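PDB 1WOG: agmatinase from Deinococcus radiodurans, which probably hydrolyses agmatine to putrescine and urea at a centre of two manganese ions. Local coordinates for residues D39-F44 against D120-Y125; Q141-L146 against S227-G232. All blocks are in the same frame, centred on the assembly; numbering follows the deposited sequence.

The chain first runs up strand 31-36 and turns through the loop 39-44. Contact 1 joins this loop to residues 120-125, which follow the neighbouring strand 114-118 and lead into helix 124-128. Contact 1 is closed before contact 2 opens, so the two lie in series and neither encloses the other. Strand 137-142 comes next, and contact 2 pairs its end with the end of strand 223-229, its neighbour in the parallel sheet. In space the contacts meet: H121 of contact 1 binds one of the two manganese ions held by contact 2, and its NE2 probably hydrogen-bonds S227. Together they tie four strand ends to the metal centre.

Contact 1. Residues D39-F44 against D120-Y125. With MN (manganese (II) ion), chain G.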
ATOM      1  N   ASP A  39       6.783  15.529  14.915  1.00 10.40           N
ATOM      2  CA  ASP A  39       7.779  14.660  14.294  1.00  8.98           C
ATOM      3  C   ASP A  39       8.748  15.384  13.368  1.00  9.54           C
ATOM      4  O   ASP A  39       9.398  14.751  12.536  1.00  9.96           O
ATOM      5  CB  ASP A  39       7.111  13.506  13.523  1.00  8.41           C
ATOM      6  CG  ASP A  39       6.382  13.961  12.258  1.00 12.22           C
ATOM      7  OD1 ASP A  39       6.540  15.129  11.839  1.00 10.90           O
ATOM      8  OD2 ASP A  39       5.650  13.126  11.665  1.00  9.51           O
ATOM      9  N   ILE A  40       8.871  16.699  13.516  1.00  8.60           N
ATOM     10  CA  ILE A  40       9.767  17.433  12.634  1.00  9.31           C
ATOM     11  C   ILE A  40      11.225  17.422  13.078  1.00 10.49           C
ATOM     12  O   ILE A  40      12.080  18.021  12.422  1.00 10.14           O
ATOM     13  CB  ILE A  40       9.307  18.899  12.445  1.00 10.02           C
ATOM     14  CG1 ILE A  40       9.237  19.616  13.795  1.00 11.32           C
ATOM     15  CG2 ILE A  40       7.958  18.929  11.731  1.00 12.97           C
ATOM     16  CD1 ILE A  40       8.996  21.119  13.674  1.00 14.10           C
ATOM     17  N   ALA A  41      11.517  16.728  14.173  1.00  9.33           N
ATOM     18  CA  ALA A  41      12.886  16.675  14.672  1.00 10.31           C
ATOM     19  C   ALA A  41      13.641  15.418  14.256  1.00 12.66           C
ATOM     20  O   ALA A  41      14.856  15.348  14.424  1.00 12.80           O
ATOM     21  CB  ALA A  41      12.897  16.808  16.201  1.00  8.28           C
ATOM     22  N   LEU A  42      12.938  14.426  13.710  1.00 12.43           N
ATOM     23  CA  LEU A  42      13.612  13.199  13.301  1.00 12.84           C
ATOM     24  C   LEU A  42      14.410  13.414  12.012  1.00 12.75           C
ATOM     25  O   LEU A  42      14.112  14.315  11.226  1.00 11.77           O
ATOM     26  CB  LEU A  42      12.598  12.051  13.161  1.00 13.92           C
ATOM     27  CG  LEU A  42      11.397  12.187  12.231  1.00 14.67           C
ATOM     28  CD1 LEU A  42      11.813  11.891  10.794  1.00 15.36           C
ATOM     29  CD2 LEU A  42      10.323  11.199  12.670  1.00 16.10           C
ATOM     30  N   GLY A  43      15.434  12.592  11.805  1.00 13.48           N
ATOM     31  CA  GLY A  43      16.276  12.764  10.635  1.00 13.01           C
ATOM     32  C   GLY A  43      16.060  11.858   9.440  1.00 14.77           C
ATOM     33  O   GLY A  43      16.885  11.857   8.521  1.00 15.02           O
ATOM     34  N   PHE A  44      14.969  11.098   9.421  1.00 11.32           N
ATOM     35  CA  PHE A  44      14.738  10.206   8.294  1.00 11.25           C
ATOM     36  C   PHE A  44      13.297  10.220   7.786  1.00 10.50           C
ATOM     37  O   PHE A  44      12.895  11.130   7.069  1.00  9.63           O
ATOM     38  CB  PHE A  44      15.151   8.774   8.670  1.00 13.05           C
ATOM     39  CG  PHE A  44      15.227   7.822   7.499  1.00 13.46           C
ATOM     40  CD1 PHE A  44      15.204   6.445   7.714  1.00 13.91           C
ATOM     41  CD2 PHE A  44      15.316   8.293   6.190  1.00 12.39           C
ATOM     42  CE1 PHE A  44      15.263   5.551   6.647  1.00 13.83           C
ATOM     43  CE2 PHE A  44      15.376   7.403   5.109  1.00 13.22           C
ATOM     44  CZ  PHE A  44      15.348   6.027   5.342  1.00 13.40           C
ATOM     45  N   ASP A 120       8.084  12.144  17.716  1.00  9.14           N
ATOM     46  CA  ASP A 120       9.432  11.583  17.657  1.00 10.16           C
ATOM     47  C   ASP A 120      10.048  11.666  19.051  1.00 10.11           C
ATOM     48  O   ASP A 120       9.469  12.266  19.957  1.00 10.11           O
ATOM     49  CB  ASP A 120      10.307  12.274  16.582  1.00 10.51           C
ATOM     50  CG  ASP A 120      10.564  13.748  16.856  1.00 13.99           C
ATOM     51  OD1 ASP A 120      11.004  14.094  17.975  1.00 13.19           O
ATOM     52  OD2 ASP A 120      10.344  14.563  15.927  1.00 11.25           O
ATOM     53  N   HIS A 121      11.212  11.058  19.243  1.00  8.57           N
ATOM     54  CA  HIS A 121      11.815  11.040  20.570  1.00  8.57           C
ATOM     55  C   HIS A 121      12.211  12.388  21.159  1.00  9.90           C
ATOM     56  O   HIS A 121      12.437  12.496  22.370  1.00  9.64           O
ATOM     57  CB  HIS A 121      13.019  10.089  20.589  1.00  8.35           C
ATOM     58  CG  HIS A 121      13.126   9.291  21.853  1.00 10.85           C
ATOM     59  ND1 HIS A 121      13.766   8.072  21.916  1.00  9.89           N
ATOM     60  CD2 HIS A 121      12.636   9.524  23.094  1.00 10.23           C
ATOM     61  CE1 HIS A 121      13.663   7.586  23.142  1.00 11.46           C
ATOM     62  NE2 HIS A 121      12.982   8.447  23.876  1.00 12.41           N
ATOM     63  N   SER A 122      12.278  13.423  20.328  1.00  9.15           N
ATOM     64  CA  SER A 122      12.657  14.731  20.845  1.00  8.92           C
ATOM     65  C   SER A 122      11.642  15.236  21.870  1.00  9.76           C
ATOM     66  O   SER A 122      11.978  16.067  22.714  1.00  9.27           O
ATOM     67  CB  SER A 122      12.793  15.751  19.707  1.00  8.48           C
ATOM     68  OG  SER A 122      11.528  16.262  19.306  1.00  8.72           O
ATOM     69  N   VAL A 123      10.410  14.728  21.813  1.00  9.22           N
ATOM     70  CA  VAL A 123       9.379  15.170  22.752  1.00  8.87           C
ATOM     71  C   VAL A 123       9.659  14.778  24.205  1.00  8.74           C
ATOM     72  O   VAL A 123       9.083  15.365  25.126  1.00 10.42           O
ATOM     73  CB  VAL A 123       7.971  14.631  22.367  1.00  8.85           C
ATOM     74  CG1 VAL A 123       7.653  14.976  20.913  1.00 10.72           C
ATOM     75  CG2 VAL A 123       7.895  13.131  22.607  1.00  9.77           C
ATOM     76  N   SER A 124      10.533  13.797  24.425  1.00  9.20           N
ATOM     77  CA  SER A 124      10.840  13.369  25.790  1.00 10.42           C
ATOM     78  C   SER A 124      11.530  14.476  26.579  1.00 10.35           C
ATOM     79  O   SER A 124      11.433  14.519  27.802  1.00 10.50           O
ATOM     80  CB  SER A 124      11.713  12.111  25.787  1.00 11.23           C
ATOM     81  OG  SER A 124      10.996  10.994  25.280  1.00 13.94           O
ATOM     82  N   TYR A 125      12.218  15.376  25.885  1.00  9.89           N
ATOM     83  CA  TYR A 125      12.888  16.473  26.573  1.00 10.90           C
ATOM     84  C   TYR A 125      11.876  17.409  27.247  1.00 11.53           C
ATOM     85  O   TYR A 125      11.901  17.559  28.471  1.00 10.14           O
ATOM     86  CB  TYR A 125      13.800  17.241  25.601  1.00 12.10           C
ATOM     87  CG  TYR A 125      14.247  18.597  26.109  1.00 13.72           C
ATOM     88  CD1 TYR A 125      14.689  18.765  27.425  1.00 14.05           C
ATOM     89  CD2 TYR A 125      14.214  19.717  25.276  1.00 15.57           C
ATOM     90  CE1 TYR A 125      15.081  20.019  27.899  1.00 14.85           C
ATOM     91  CE2 TYR A 125      14.602  20.974  25.739  1.00 15.36           C
ATOM     92  CZ  TYR A 125      15.031  21.117  27.051  1.00 16.91           C
ATOM     93  OH  TYR A 125      15.386  22.363  27.523  1.00 15.52           O
TER
HETATM   94 MN    MN G1601      14.985   7.125  20.599  1.00 12.55          MN
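D120 OD1 is gripped by two groups of S122, while the other oxygen, OD2, reaches across to the loop 39-44. The motif is an Asx turn: S122 N donates to D120 OD1 at 2.8 Å on the anti lone pair. S122 OG donates to the same oxygen at 2.6 Å on the syn lone pair. Two donors on the two lone pairs of OD1 should fix the rotation of the carboxylate.

OD2 then serves the facing loop. A41 N donates to D120 OD2 at 3.0 Å. The bond is bent, with an angle of 145° at the hydrogen, and lies on the syn side, 28° out of the carboxylate plane. CG of D120 sits between its backbone N and carbonyl carbon (chi1 64°), and this turns the carboxylate into the bend of residues 39-42. D39 CA also lies close, 3.0 Å from D120 OD2. L42 closes over the stem of the aspartate, its CD2 4.1 Å from D120 CB.

D39 turns its own carboxylate away, to a salt bridge with R49 and a bond from G47 N. This should ease the nearness of two acidic groups. The loop 39-44 also faces a second subunit, where I40 packs on I40 of that subunit.

D120 directly precedes H121, a manganese ligand of this arginase-family site. H121 ND1 binds the ion at 2.0 Å. Beside the turn, the methyl CB of A41 rests 3.4 Å from S122 OG.

Contact 2. Residues Q141-L146 against S227-G232; sequences QLDAHL and SVDVDG. With MN (manganese (II) ion), chain H; MN (manganese (II) ion), chain G; 16D (hexane-1,6-diamine), chain I.
D143 and D229 both bridge the two manganese ions, at the ends of two parallel strands. The tight part of the contact is the strand pair that leads to them. L142 N donates to S227 O at 3.0 Å, and D229 N donates to L142 O. L142 and V228 lie on one face of the sheet, their methyls CD1 and CG1 4.3 Å apart. Past the strands the chains stay close, and G232, which has no side chain, fits against the backbone of D143.

Beyond the strand ends the carboxylates converge on the metals. D143 OD1 binds one ion, which D231 chelates with both oxygens and H145 ND1 binds at 2.2 Å. D143 OD2 binds the other, with H121 and D147. CG of D143 is anti to the backbone N (chi1 -155°), which brings one oxygen to each metal. D229 bridges with a single atom, OD2. The D143 and D229 carboxylate planes stand 64° apart. The manganese shared with H121 brings D143 OD2 and D229 OD2 to 3.0 Å.

A second shell holds the ligands. A144 N donates to D231 OD1 at 3.2 Å, nearly straight at 167°. H145 N donates to D143 OD1, which closes an Asx turn; D231 N and D229 OD1 close another. Q141 NE2 hydrogen-bonds D143 OD2, from above the carboxylate plane, and L146 O, while its OE1 is bonded to T178 OG1.

The looser side is the pocket, where H145 is partly exposed. Hexane-1,6-diamine lies over one face of its ring, with H145 CB 3.4 Å from 16D C3. Two bridging aspartates at strand ends are characteristic of the arginase-family dimanganese site.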
ATOM      1  N   GLN A 141      14.915   3.571  29.587  1.00  8.83           N
ATOM      2  CA  GLN A 141      14.647   3.774  28.171  1.00  9.42           C
ATOM      3  C   GLN A 141      14.864   2.535  27.300  1.00  8.36           C
ATOM      4  O   GLN A 141      15.932   1.928  27.339  1.00 10.05           O
ATOM      5  CB  GLN A 141      15.549   4.931  27.703  1.00 10.47           C
ATOM      6  CG  GLN A 141      15.869   5.000  26.221  1.00 11.60           C
ATOM      7  CD  GLN A 141      16.998   5.985  25.926  1.00 11.34           C
ATOM      8  OE1 GLN A 141      17.755   6.370  26.824  1.00 10.94           O
ATOM      9  NE2 GLN A 141      17.128   6.379  24.664  1.00  8.88           N
ATOM     10  N   LEU A 142      13.842   2.155  26.531  1.00  7.21           N
ATOM     11  CA  LEU A 142      13.960   1.026  25.604  1.00  9.46           C
ATOM     12  C   LEU A 142      14.233   1.713  24.273  1.00  8.14           C
ATOM     13  O   LEU A 142      13.452   2.562  23.848  1.00  7.24           O
ATOM     14  CB  LEU A 142      12.655   0.233  25.527  1.00  9.31           C
ATOM     15  CG  LEU A 142      12.205  -0.454  26.821  1.00 10.55           C
ATOM     16  CD1 LEU A 142      10.996  -1.314  26.535  1.00 10.32           C
ATOM     17  CD2 LEU A 142      13.329  -1.305  27.385  1.00 11.92           C
ATOM     18  N   ASP A 143      15.317   1.346  23.601  1.00  8.11           N
ATOM     19  CA  ASP A 143      15.659   2.050  22.366  1.00  8.12           C
ATOM     20  C   ASP A 143      16.807   1.341  21.682  1.00  7.90           C
ATOM     21  O   ASP A 143      17.638   0.719  22.340  1.00  8.74           O
ATOM     22  CB  ASP A 143      16.121   3.471  22.743  1.00  8.61           C
ATOM     23  CG  ASP A 143      15.949   4.491  21.627  1.00 12.26           C
ATOM     24  OD1 ASP A 143      16.188   4.170  20.445  1.00 10.04           O
ATOM     25  OD2 ASP A 143      15.591   5.643  21.956  1.00 10.35           O
ATOM     26  N   ALA A 144      16.858   1.440  20.359  1.00  9.08           N
ATOM     27  CA  ALA A 144      17.957   0.861  19.616  1.00  8.51           C
ATOM     28  C   ALA A 144      19.059   1.916  19.637  1.00  7.97           C
ATOM     29  O   ALA A 144      20.215   1.612  19.381  1.00  8.22           O
ATOM     30  CB  ALA A 144      17.537   0.579  18.173  1.00  8.62           C
ATOM     31  N   HIS A 145      18.684   3.157  19.941  1.00  9.16           N
ATOM     32  CA  HIS A 145      19.637   4.274  19.959  1.00  9.88           C
ATOM     33  C   HIS A 145      19.791   4.912  21.345  1.00 11.01           C
ATOM     34  O   HIS A 145      18.903   4.805  22.187  1.00  9.27           O
ATOM     35  CB  HIS A 145      19.200   5.342  18.944  1.00 11.73           C
ATOM     36  CG  HIS A 145      18.724   4.778  17.637  1.00 11.59           C
ATOM     37  ND1 HIS A 145      17.399   4.486  17.390  1.00 10.29           N
ATOM     38  CD2 HIS A 145      19.397   4.441  16.511  1.00 12.11           C
ATOM     39  CE1 HIS A 145      17.277   3.995  16.169  1.00 13.10           C
ATOM     40  NE2 HIS A 145      18.475   3.958  15.614  1.00 12.84           N
ATOM     41  N   LEU A 146      20.915   5.592  21.576  1.00  9.34           N
ATOM     42  CA  LEU A 146      21.169   6.211  22.876  1.00 10.38           C
ATOM     43  C   LEU A 146      20.458   7.551  23.076  1.00  9.18           C
ATOM     44  O   LEU A 146      19.950   7.826  24.158  1.00 11.14           O
ATOM     45  CB  LEU A 146      22.683   6.384  23.087  1.00 10.75           C
ATOM     46  CG  LEU A 146      23.129   6.842  24.482  1.00 12.62           C
ATOM     47  CD1 LEU A 146      22.741   5.795  25.521  1.00 12.89           C
ATOM     48  CD2 LEU A 146      24.639   7.061  24.489  1.00 11.62           C
ATOM     49  N   SER A 227      10.579   5.534  29.104  1.00  9.34           N
ATOM     50  CA  SER A 227      10.603   6.117  27.770  1.00  9.31           C
ATOM     51  C   SER A 227      10.749   4.957  26.797  1.00  8.11           C
ATOM     52  O   SER A 227      11.817   4.351  26.691  1.00 10.03           O
ATOM     53  CB  SER A 227      11.767   7.093  27.594  1.00  9.51           C
ATOM     54  OG  SER A 227      11.654   7.728  26.335  1.00 10.15           O
ATOM     55  N   VAL A 228       9.665   4.640  26.095  1.00  8.00           N
ATOM     56  CA  VAL A 228       9.678   3.537  25.145  1.00  8.52           C
ATOM     57  C   VAL A 228       9.712   4.003  23.693  1.00  6.27           C
ATOM     58  O   VAL A 228       8.740   4.564  23.181  1.00  7.98           O
ATOM     59  CB  VAL A 228       8.441   2.621  25.342  1.00  8.68           C
ATOM     60  CG1 VAL A 228       8.508   1.420  24.388  1.00  8.16           C
ATOM     61  CG2 VAL A 228       8.377   2.150  26.791  1.00  9.65           C
ATOM     62  N   ASP A 229      10.853   3.787  23.050  1.00  7.00           N
ATOM     63  CA  ASP A 229      11.035   4.114  21.637  1.00  7.09           C
ATOM     64  C   ASP A 229      10.721   2.784  20.958  1.00  6.12           C
ATOM     65  O   ASP A 229      11.415   1.793  21.194  1.00  8.76           O
ATOM     66  CB  ASP A 229      12.492   4.506  21.367  1.00  7.71           C
ATOM     67  CG  ASP A 229      12.752   4.822  19.904  1.00  8.01           C
ATOM     68  OD1 ASP A 229      12.077   4.237  19.034  1.00  9.04           O
ATOM     69  OD2 ASP A 229      13.651   5.640  19.627  1.00  8.67           O
ATOM     70  N   VAL A 230       9.687   2.746  20.126  1.00  7.24           N
ATOM     71  CA  VAL A 230       9.310   1.492  19.482  1.00  6.74           C
ATOM     72  C   VAL A 230      10.416   0.826  18.666  1.00  8.10           C
ATOM     73  O   VAL A 230      10.366  -0.395  18.451  1.00  5.86           O
ATOM     74  CB  VAL A 230       8.050   1.661  18.575  1.00  7.14           C
ATOM     75  CG1 VAL A 230       6.944   2.360  19.346  1.00  8.86           C
ATOM     76  CG2 VAL A 230       8.394   2.446  17.322  1.00  9.16           C
ATOM     77  N   ASP A 231      11.413   1.590  18.208  1.00  8.50           N
ATOM     78  CA  ASP A 231      12.464   0.945  17.425  1.00  9.41           C
ATOM     79  C   ASP A 231      13.396   0.092  18.282  1.00 10.01           C
ATOM     80  O   ASP A 231      14.326  -0.544  17.773  1.00  8.65           O
ATOM     81  CB  ASP A 231      13.252   1.943  16.536  1.00  8.43           C
ATOM     82  CG  ASP A 231      14.065   2.965  17.320  1.00 10.15           C
ATOM     83  OD1 ASP A 231      14.582   2.653  18.409  1.00  7.53           O
ATOM     84  OD2 ASP A 231      14.212   4.091  16.799  1.00 11.85           O
ATOM     85  N   GLY A 232      13.128   0.058  19.585  1.00  8.93           N
ATOM     86  CA  GLY A 232      13.913  -0.786  20.467  1.00  8.55           C
ATOM     87  C   GLY A 232      13.475  -2.214  20.160  1.00  7.73           C
ATOM     88  O   GLY A 232      14.234  -3.172  20.319  1.00  8.16           O
TER
HETATM   89 MN    MN H1602      15.474   4.804  18.463  1.00 16.72          MN
HETATM   90 MN    MN G1601      14.985   7.125  20.599  1.00 12.55          MN
HETATM   91  N1  16D I1401      21.536   8.664  19.531  1.00 19.54           N
HETATM   92  C1  16D I1401      21.662   9.122  18.106  1.00 24.03           C
HETATM   93  C2  16D I1401      20.529   8.530  17.238  1.00 23.99           C
HETATM   94  C3  16D I1401      19.197   8.605  17.915  1.00 26.44           C
HETATM   95  C4  16D I1401      18.042   8.635  16.996  1.00 26.83           C
HETATM   96  C5  16D I1401      16.843   8.723  17.819  1.00 25.71           C
HETATM   97  C6  16D I1401      15.754   7.984  17.704  1.00 25.99           C
HETATM   98  N2  16D I1401      15.531   7.380  16.546  1.00 25.52           N